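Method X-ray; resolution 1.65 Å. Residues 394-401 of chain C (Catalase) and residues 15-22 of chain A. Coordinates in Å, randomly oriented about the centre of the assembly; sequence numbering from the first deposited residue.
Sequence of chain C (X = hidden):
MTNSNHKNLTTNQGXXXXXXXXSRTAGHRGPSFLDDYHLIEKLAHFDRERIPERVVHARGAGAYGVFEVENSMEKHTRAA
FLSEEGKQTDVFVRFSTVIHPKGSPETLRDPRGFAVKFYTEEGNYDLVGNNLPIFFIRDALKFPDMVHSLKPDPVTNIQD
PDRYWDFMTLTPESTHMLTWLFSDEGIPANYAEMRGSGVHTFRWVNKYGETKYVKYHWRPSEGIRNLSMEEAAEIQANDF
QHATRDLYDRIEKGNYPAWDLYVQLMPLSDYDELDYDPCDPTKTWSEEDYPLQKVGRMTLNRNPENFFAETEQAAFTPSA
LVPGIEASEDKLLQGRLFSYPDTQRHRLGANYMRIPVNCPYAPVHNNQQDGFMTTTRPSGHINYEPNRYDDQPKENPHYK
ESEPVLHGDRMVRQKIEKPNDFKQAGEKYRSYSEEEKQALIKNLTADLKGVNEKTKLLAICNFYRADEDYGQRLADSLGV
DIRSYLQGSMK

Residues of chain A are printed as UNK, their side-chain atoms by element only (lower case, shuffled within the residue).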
# COMPACT_ATOMS: atom_id res chain seq x y z
N LYS C 394 32.21 5.70 1.97
CA LYS C 394 32.61 6.86 1.21
C LYS C 394 32.52 6.55 -0.25
O LYS C 394 32.70 5.38 -0.67
CB LYS C 394 34.05 7.24 1.54
CG LYS C 394 34.37 7.42 3.03
CD LYS C 394 33.64 8.60 3.71
CE LYS C 394 33.93 8.64 5.22
NZ LYS C 394 33.43 9.82 5.90
N GLU C 395 32.35 7.58 -1.03
CA GLU C 395 32.43 7.43 -2.50
C GLU C 395 33.82 7.01 -2.94
O GLU C 395 34.80 7.14 -2.18
CB GLU C 395 32.06 8.73 -3.21
CG GLU C 395 33.13 9.81 -3.06
CD GLU C 395 32.66 11.21 -3.41
OE1 GLU C 395 33.56 12.04 -3.74
OE2 GLU C 395 31.44 11.54 -3.37
N ASN C 396 33.86 6.38 -4.11
CA ASN C 396 35.07 5.80 -4.60
C ASN C 396 35.26 6.20 -6.05
O ASN C 396 34.63 5.65 -6.94
CB ASN C 396 35.07 4.28 -4.45
CG ASN C 396 36.43 3.68 -4.83
OD1 ASN C 396 37.11 4.18 -5.75
ND2 ASN C 396 36.80 2.57 -4.21
N PRO C 397 36.12 7.20 -6.31
CA PRO C 397 36.13 7.74 -7.68
C PRO C 397 36.68 6.79 -8.75
O PRO C 397 36.42 7.01 -9.95
CB PRO C 397 37.02 9.00 -7.56
CG PRO C 397 37.79 8.82 -6.28
CD PRO C 397 36.96 7.97 -5.37
N HIS C 398 37.31 5.68 -8.36
CA HIS C 398 37.61 4.64 -9.33
C HIS C 398 36.36 4.14 -10.06
O HIS C 398 36.44 3.56 -11.14
CB HIS C 398 38.32 3.42 -8.71
CG HIS C 398 38.73 2.40 -9.74
ND1 HIS C 398 38.25 1.10 -9.76
CD2 HIS C 398 39.56 2.49 -10.81
CE1 HIS C 398 38.79 0.44 -10.77
NE2 HIS C 398 39.58 1.27 -11.43
N TYR C 399 35.20 4.32 -9.46
CA TYR C 399 33.98 3.77 -10.05
C TYR C 399 33.08 4.80 -10.72
O TYR C 399 31.90 4.51 -10.99
CB TYR C 399 33.23 3.02 -8.97
CG TYR C 399 33.95 1.77 -8.61
CD1 TYR C 399 33.85 0.64 -9.41
CD2 TYR C 399 34.76 1.70 -7.46
CE1 TYR C 399 34.50 -0.53 -9.07
CE2 TYR C 399 35.40 0.53 -7.10
CZ TYR C 399 35.26 -0.58 -7.91
OH TYR C 399 35.89 -1.74 -7.62
N LYS C 400 33.64 5.96 -11.08
CA LYS C 400 32.89 6.93 -11.87
C LYS C 400 32.58 6.42 -13.27
O LYS C 400 33.34 5.63 -13.81
CB LYS C 400 33.65 8.26 -11.99
CG LYS C 400 33.50 9.12 -10.74
CD LYS C 400 33.93 10.56 -11.01
CE LYS C 400 32.79 11.34 -11.70
NZ LYS C 400 33.19 12.72 -12.04
N GLU C 401 31.40 6.77 -13.77
CA GLU C 401 31.02 6.42 -15.10
C GLU C 401 31.67 7.36 -16.09
O GLU C 401 32.23 8.41 -15.71
CB GLU C 401 29.49 6.38 -15.27
CG GLU C 401 28.78 7.72 -15.21
CD GLU C 401 27.55 7.69 -14.31
OE1 GLU C 401 26.62 6.90 -14.64
OE2 GLU C 401 27.50 8.43 -13.29
N UNK A 15 26.76 -1.68 -6.56
CA UNK A 15 27.75 -0.97 -7.35
C UNK A 15 28.33 0.16 -6.53
O UNK A 15 27.59 1.01 -5.99
c UNK A 15 28.17 0.36 -9.44
c UNK A 15 26.54 -1.53 -9.50
c UNK A 15 27.13 -0.40 -8.64
N UNK A 16 29.67 0.24 -6.40
CA UNK A 16 30.24 1.38 -5.68
C UNK A 16 29.92 2.73 -6.33
O UNK A 16 29.92 2.84 -7.56
c UNK A 16 31.74 1.09 -5.66
c UNK A 16 30.69 -0.80 -6.70
c UNK A 16 31.86 -0.41 -5.85
N UNK A 17 29.63 3.72 -5.50
CA UNK A 17 29.24 5.01 -5.98
C UNK A 17 30.50 5.86 -6.26
O UNK A 17 31.28 6.11 -5.36
c UNK A 17 26.95 5.00 -4.96
c UNK A 17 28.15 7.20 -5.19
c UNK A 17 28.31 5.70 -4.93
N UNK A 18 30.64 6.32 -7.50
CA UNK A 18 31.76 7.19 -7.84
C UNK A 18 31.72 8.62 -7.31
O UNK A 18 32.78 9.24 -7.03
N UNK A 19 30.51 9.17 -7.16
CA UNK A 19 30.32 10.55 -6.70
C UNK A 19 28.98 10.65 -5.97
O UNK A 19 27.93 10.52 -6.58
c UNK A 19 30.31 12.97 -7.63
o UNK A 19 30.70 13.72 -8.55
o UNK A 19 29.99 13.42 -6.54
c UNK A 19 30.31 11.45 -7.94
N UNK A 20 29.05 10.91 -4.66
CA UNK A 20 27.89 11.08 -3.87
C UNK A 20 27.55 12.55 -3.62
O UNK A 20 26.75 12.81 -2.72
n UNK A 20 26.81 10.41 -0.47
c UNK A 20 28.05 10.32 -2.55
o UNK A 20 25.68 9.86 -2.32
c UNK A 20 26.73 10.18 -1.76
N UNK A 21 28.19 13.45 -4.38
CA UNK A 21 28.01 14.91 -4.22
C UNK A 21 27.26 15.57 -5.34
O UNK A 21 26.48 16.51 -5.10
c UNK A 21 30.37 14.93 -3.16
c UNK A 21 29.77 14.43 -1.85
c UNK A 21 29.37 15.63 -4.07
o UNK A 21 29.00 15.16 -1.17
n UNK A 21 30.15 13.22 -1.44
N UNK A 22 27.52 15.16 -6.59
CA UNK A 22 26.99 15.88 -7.76
C UNK A 22 26.06 14.99 -8.54
O UNK A 22 26.42 13.83 -8.88
n UNK A 22 30.33 16.60 -7.71
c UNK A 22 29.17 17.18 -7.94
c UNK A 22 28.13 16.36 -8.68
o UNK A 22 28.84 18.27 -7.42
O HOH W 1 29.28 4.33 -9.65
O HOH W 2 32.54 13.90 -5.58

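Position 15 carries three side-chain carbons, one attached to CA and bearing the other two. The side chain makes no contact with the C stretch. Beta-branching without a heteroatom gives A:Val15; CG1 of A:Val15 is still 5.7 Å from CD1 of C:Tyr399.

Position 16 also has three carbons, but they close a ring onto the backbone N, and its CB lies 3.6 Å from CD2 of C:Tyr399. The ring closure identifies A:Pro16. CG of A:Pro16 sits 3.8 Å from the centroid of the C:Tyr399 ring, 7° off the normal, a CH-pi contact over the face.

Position 17 repeats the branched three-carbon pattern. CA-to-CB points away from the C stretch, leaving the backbone to make the contact: N of C:Asn396 donates to O of position 17 at 2.9 Å and 168°. The residue is A:Val17.

Position 18 has no side-chain atoms. Its CA approaches O of C:Asn396 at 3.4 Å, with 164° at the hydrogen, a CA-H...O contact. This is A:Gly18. An ideal CB here would fall 2.7 Å from CA of C:Lys400, a clash, so the close backbone packing depends on the bare CA.

Position 19 shows two carbons, the second carrying two oxygens, and its CA lies 3.7 Å from OE2 of C:Glu395. A carboxylate on a short stem is A:Asp19. OD1 of A:Asp19 accepts from N of position 21 at 2.8 Å; OD1 of A:Asp19 also accepts from N of position 22 at 3.0 Å, folding the following chain around it. NZ of C:Lys400 remains 4.4 Å from OD2 of A:Asp19, beyond a salt bridge.

Position 20 has two carbons, the second bearing one oxygen and one nitrogen. This end leads away from the C stretch, whereas the backbone N of position 20 donates to OE2 of C:Glu395 at 2.8 Å and 165°. The residue is A:Asn20.

Position 21 has one more carbon before the same amide. Its end comes nearer to the C stretch than its CA-to-CB direction suggests, and its side-chain nitrogen donates to OE2 of C:Glu395 at 2.9 Å and 163°. It is A:Gln21, the donor being NE2.

Position 22 returns to two carbons with a terminal oxygen and nitrogen. It makes no contact with the C stretch. It is A:Asn22, whose ND2 donates to OD2 of A:Asp19 at 3.0 Å.

The contact thus joins a polar anchor to close backbone packing. OE2 of C:Glu395 receives two donors, while water 2 donates to OE1 of C:Glu395 at 2.8 Å and, weakly, to OD1 of A:Asp19 at 2.8 Å, mediating between two carboxylates. Water 1 donates to O of A:Pro16 at 2.6 Å and to O of C:Tyr399 at 2.9 Å, and accepts from N of A:Gly18 at 3.2 Å. Together the stretches bury 454 Å².

Chain A 15-22: VPVGDNQN
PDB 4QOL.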